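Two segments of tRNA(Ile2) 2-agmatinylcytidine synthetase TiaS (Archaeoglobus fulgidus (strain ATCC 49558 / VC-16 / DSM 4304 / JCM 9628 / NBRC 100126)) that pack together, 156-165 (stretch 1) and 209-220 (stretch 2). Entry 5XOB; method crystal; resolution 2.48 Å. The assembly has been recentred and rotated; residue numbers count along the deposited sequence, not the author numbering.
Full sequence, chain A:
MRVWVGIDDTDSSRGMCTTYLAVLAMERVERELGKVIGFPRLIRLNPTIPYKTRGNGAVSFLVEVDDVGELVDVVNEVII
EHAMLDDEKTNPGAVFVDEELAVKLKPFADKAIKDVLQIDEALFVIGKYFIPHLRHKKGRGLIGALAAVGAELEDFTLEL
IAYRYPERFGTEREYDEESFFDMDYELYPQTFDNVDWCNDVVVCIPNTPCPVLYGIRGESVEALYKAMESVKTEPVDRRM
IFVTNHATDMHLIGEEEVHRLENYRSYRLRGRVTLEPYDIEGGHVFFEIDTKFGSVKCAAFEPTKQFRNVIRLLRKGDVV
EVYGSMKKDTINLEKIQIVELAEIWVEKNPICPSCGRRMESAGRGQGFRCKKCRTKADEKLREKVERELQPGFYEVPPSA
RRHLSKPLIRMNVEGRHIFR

Stretch 1, residues 156-165: FTLELIAYRY
Stretch 2 (209-220) PCPVLYGIRGES

A beta bulge breaks an otherwise regular antiparallel pairing: between Ala162 and Tyr163 the register slips by one residue, so Ala162 pairs with Tyr214 but Tyr163 with Val212. Leu213 is the extra residue, at phi/psi -81/-58, where the second stretch turns a corner. One carbonyl serves both sides of the slip: Ala162 O accepts from Leu213 N at 2.8 Å and, weakly, from Tyr214 N at 3.4 Å. Pairing then resumes, with Arg164 N donating to Pro211 O at 2.9 Å.

Away from the bulge the rule is simple alternation. The two strands run antiparallel, their directions 161° apart and their axes 4.4 Å apart at closest approach. Leu158 faces Gly218 and Leu160 faces Ile216 as hydrogen-bonded pairs: Leu158 N to Gly218 O is 2.9 Å, Gly218 N to Leu158 O 2.8 Å, Leu160 N to Ile216 O 2.9 Å and Ile216 N to Leu160 O 2.7 Å. Ala162 N donates to Tyr214 O at 2.8 Å, bringing the ladder up to the bulge. Between these lie the non-hydrogen-bonded pairs, Glu159 with Arg217 (CA to CA 4.4 Å) and Ile161 with Gly215 (CA to CA 4.2 Å), close enough for CA-H...O contacts such as Gly215 CA to Leu160 O at 3.1 Å.

On the face carrying Leu160, Ala162, Tyr214 and Ile216, a small residue meets an aromatic one. Tyr214 takes chi1 65° (p) and chi2 -107°, bringing its ring over Ala162: the methyl CB lies 3.6 Å from the ring centroid of Tyr214, 15° off the normal, a CH-pi contact. Leu160 (chi1 t, chi2 147°) adds an apolar contact, CD2 to Tyr214 CE2 at 3.8 Å.

The face of Glu159, Ile161 and Arg217 exploits a glycine. Glu159 extends with chi1 -151° and chi2 -175°, both t, and chi3 -6°, placing OE2 3.3 Å from Gly215 C. An ideal CB on Gly215 would sit 2.4 Å from Glu159 OE2, a clash; the bare backbone leaves room for the carboxylate. Arg217 (chi1 -96°, chi2 and chi3 t, chi4 92°) presents a guanidinium face to that oxygen. Glu159 OE2 to Arg217 NH1 is a long salt bridge, 4.0 Å, attracting by charge without an aimed N-H.

At the slip, Val212 (chi1 t) points its CA-to-CB bond away, yet its CG2 reaches Tyr163 CE1 at 3.7 Å and Ile161 CG2 at 3.9 Å. Tyr163 and Ile161 both have chi1 m, and both are apolar partners of this methyl.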

# COMPACT_ATOMS: atom_id res chain seq x y z
N PHE A 156 4.58 -0.18 -12.80
CA PHE A 156 3.85 -1.39 -12.43
C PHE A 156 4.81 -2.33 -11.72
O PHE A 156 6.03 -2.17 -11.81
CB PHE A 156 3.28 -2.07 -13.68
CG PHE A 156 4.33 -2.48 -14.67
CD1 PHE A 156 4.79 -1.59 -15.63
CD2 PHE A 156 4.88 -3.76 -14.63
CE1 PHE A 156 5.77 -1.96 -16.54
CE2 PHE A 156 5.85 -4.14 -15.53
CZ PHE A 156 6.30 -3.24 -16.49
N THR A 157 4.27 -3.29 -11.00
CA THR A 157 5.07 -4.38 -10.47
C THR A 157 4.37 -5.69 -10.82
O THR A 157 3.23 -5.70 -11.30
CB THR A 157 5.30 -4.25 -8.96
OG1 THR A 157 4.05 -4.24 -8.25
CG2 THR A 157 6.05 -2.97 -8.67
N LEU A 158 5.07 -6.80 -10.60
CA LEU A 158 4.53 -8.11 -10.90
C LEU A 158 4.23 -8.82 -9.60
O LEU A 158 4.91 -8.60 -8.60
CB LEU A 158 5.52 -8.92 -11.74
CG LEU A 158 6.00 -8.30 -13.06
CD1 LEU A 158 7.07 -9.18 -13.70
CD2 LEU A 158 4.84 -8.08 -14.03
N GLU A 159 3.20 -9.66 -9.61
CA GLU A 159 2.97 -10.59 -8.52
C GLU A 159 2.66 -11.98 -9.05
O GLU A 159 1.79 -12.17 -9.90
CB GLU A 159 1.87 -10.13 -7.56
CG GLU A 159 2.12 -10.65 -6.14
CD GLU A 159 1.01 -10.35 -5.15
OE1 GLU A 159 0.06 -9.61 -5.51
OE2 GLU A 159 1.08 -10.84 -4.00
N LEU A 160 3.39 -12.96 -8.52
CA LEU A 160 3.13 -14.33 -8.83
C LEU A 160 2.25 -14.84 -7.72
O LEU A 160 2.62 -14.81 -6.54
CB LEU A 160 4.41 -15.13 -8.90
CG LEU A 160 4.23 -16.60 -9.26
CD1 LEU A 160 5.42 -17.07 -10.07
CD2 LEU A 160 4.08 -17.42 -7.99
N ILE A 161 1.06 -15.28 -8.11
CA ILE A 161 0.10 -15.75 -7.16
C ILE A 161 -0.05 -17.25 -7.35
O ILE A 161 -0.31 -17.72 -8.45
CB ILE A 161 -1.25 -15.05 -7.33
CG1 ILE A 161 -1.05 -13.54 -7.20
CG2 ILE A 161 -2.23 -15.55 -6.27
CD1 ILE A 161 -2.30 -12.71 -7.40
N ALA A 162 0.13 -17.96 -6.24
CA ALA A 162 0.02 -19.40 -6.20
C ALA A 162 -1.23 -19.77 -5.44
O ALA A 162 -1.47 -19.26 -4.34
CB ALA A 162 1.24 -19.98 -5.51
N TYR A 163 -2.02 -20.67 -6.02
CA TYR A 163 -3.27 -21.10 -5.41
C TYR A 163 -3.17 -22.54 -4.94
O TYR A 163 -2.38 -23.34 -5.46
CB TYR A 163 -4.43 -20.96 -6.39
CG TYR A 163 -4.55 -19.56 -6.97
CD1 TYR A 163 -5.09 -18.52 -6.22
CD2 TYR A 163 -4.11 -19.29 -8.26
CE1 TYR A 163 -5.19 -17.24 -6.75
CE2 TYR A 163 -4.21 -18.02 -8.80
CZ TYR A 163 -4.75 -17.00 -8.05
OH TYR A 163 -4.84 -15.75 -8.60
N ARG A 164 -3.99 -22.85 -3.94
CA ARG A 164 -4.06 -24.17 -3.35
C ARG A 164 -4.98 -25.09 -4.15
O ARG A 164 -5.72 -24.66 -5.05
CB ARG A 164 -4.60 -24.09 -1.91
CG ARG A 164 -4.10 -22.89 -1.11
CD ARG A 164 -3.77 -23.27 0.32
NE ARG A 164 -4.86 -23.07 1.25
CZ ARG A 164 -4.93 -23.62 2.47
NH1 ARG A 164 -3.98 -24.45 2.91
NH2 ARG A 164 -5.98 -23.35 3.24
N TYR A 165 -4.91 -26.37 -3.78
CA TYR A 165 -5.86 -27.35 -4.25
C TYR A 165 -7.16 -27.20 -3.45
O TYR A 165 -7.12 -27.11 -2.22
CB TYR A 165 -5.28 -28.77 -4.11
CG TYR A 165 -4.32 -29.12 -5.21
CD1 TYR A 165 -4.79 -29.65 -6.41
CD2 TYR A 165 -2.96 -28.92 -5.07
CE1 TYR A 165 -3.93 -29.96 -7.44
CE2 TYR A 165 -2.08 -29.24 -6.10
CZ TYR A 165 -2.58 -29.76 -7.28
OH TYR A 165 -1.72 -30.08 -8.31
N PRO A 209 -9.21 -17.76 4.86
CA PRO A 209 -9.83 -18.96 4.29
C PRO A 209 -9.94 -18.96 2.76
O PRO A 209 -10.82 -19.63 2.21
CB PRO A 209 -11.24 -18.95 4.92
CG PRO A 209 -11.50 -17.52 5.24
CD PRO A 209 -10.17 -17.00 5.69
N CYS A 210 -9.04 -18.24 2.09
CA CYS A 210 -9.13 -18.03 0.64
C CYS A 210 -8.29 -19.08 -0.12
O CYS A 210 -7.57 -19.87 0.50
CB CYS A 210 -8.68 -16.60 0.30
SG CYS A 210 -6.89 -16.29 0.35
N PRO A 211 -8.41 -19.09 -1.47
CA PRO A 211 -7.61 -19.99 -2.32
C PRO A 211 -6.13 -19.66 -2.52
O PRO A 211 -5.40 -20.48 -3.07
CB PRO A 211 -8.33 -19.93 -3.68
CG PRO A 211 -9.19 -18.72 -3.64
CD PRO A 211 -9.56 -18.54 -2.20
N VAL A 212 -5.68 -18.48 -2.11
CA VAL A 212 -4.28 -18.12 -2.29
C VAL A 212 -3.41 -18.82 -1.26
O VAL A 212 -3.68 -18.74 -0.06
CB VAL A 212 -4.07 -16.60 -2.19
CG1 VAL A 212 -2.58 -16.26 -2.22
CG2 VAL A 212 -4.79 -15.90 -3.34
N LEU A 213 -2.37 -19.48 -1.75
CA LEU A 213 -1.34 -20.07 -0.90
C LEU A 213 -0.37 -18.96 -0.52
O LEU A 213 -0.15 -18.67 0.66
CB LEU A 213 -0.59 -21.18 -1.64
CG LEU A 213 -0.09 -22.37 -0.81
CD1 LEU A 213 1.11 -22.99 -1.52
CD2 LEU A 213 0.26 -22.04 0.64
N TYR A 214 0.22 -18.35 -1.55
CA TYR A 214 1.11 -17.21 -1.38
C TYR A 214 1.10 -16.35 -2.64
O TYR A 214 0.73 -16.82 -3.72
CB TYR A 214 2.55 -17.66 -1.08
CG TYR A 214 3.24 -18.44 -2.19
CD1 TYR A 214 3.45 -19.81 -2.08
CD2 TYR A 214 3.70 -17.80 -3.35
CE1 TYR A 214 4.09 -20.53 -3.08
CE2 TYR A 214 4.33 -18.52 -4.37
CZ TYR A 214 4.53 -19.88 -4.23
OH TYR A 214 5.15 -20.62 -5.21
N GLY A 215 1.50 -15.10 -2.48
CA GLY A 215 1.70 -14.18 -3.60
C GLY A 215 3.03 -13.46 -3.47
O GLY A 215 3.27 -12.79 -2.47
N ILE A 216 3.87 -13.57 -4.48
CA ILE A 216 5.20 -12.99 -4.42
C ILE A 216 5.32 -11.76 -5.32
O ILE A 216 5.12 -11.85 -6.53
CB ILE A 216 6.25 -14.07 -4.75
CG1 ILE A 216 6.25 -15.11 -3.63
CG2 ILE A 216 7.65 -13.47 -4.91
CD1 ILE A 216 6.98 -16.39 -3.97
N ARG A 217 5.64 -10.62 -4.71
CA ARG A 217 5.83 -9.35 -5.42
C ARG A 217 7.24 -9.25 -5.98
O ARG A 217 8.19 -9.65 -5.32
CB ARG A 217 5.58 -8.16 -4.49
CG ARG A 217 4.17 -7.60 -4.58
CD ARG A 217 3.90 -6.55 -3.51
NE ARG A 217 2.45 -6.39 -3.32
CZ ARG A 217 1.72 -7.05 -2.42
NH1 ARG A 217 2.26 -7.92 -1.57
NH2 ARG A 217 0.42 -6.82 -2.37
N GLY A 218 7.37 -8.70 -7.18
CA GLY A 218 8.70 -8.52 -7.76
C GLY A 218 8.76 -7.73 -9.05
O GLY A 218 7.75 -7.25 -9.56
N GLU A 219 9.98 -7.64 -9.59
CA GLU A 219 10.27 -6.76 -10.72
C GLU A 219 10.36 -7.48 -12.07
O GLU A 219 10.21 -6.85 -13.12
CB GLU A 219 11.57 -6.00 -10.46
CG GLU A 219 11.58 -5.18 -9.17
CD GLU A 219 10.75 -3.90 -9.26
OE1 GLU A 219 10.45 -3.41 -10.37
OE2 GLU A 219 10.41 -3.37 -8.19
N SER A 220 10.60 -8.79 -12.06
CA SER A 220 10.76 -9.52 -13.31
C SER A 220 10.10 -10.87 -13.23
O SER A 220 9.90 -11.42 -12.14
CB SER A 220 12.24 -9.72 -13.64
OG SER A 220 12.84 -10.62 -12.74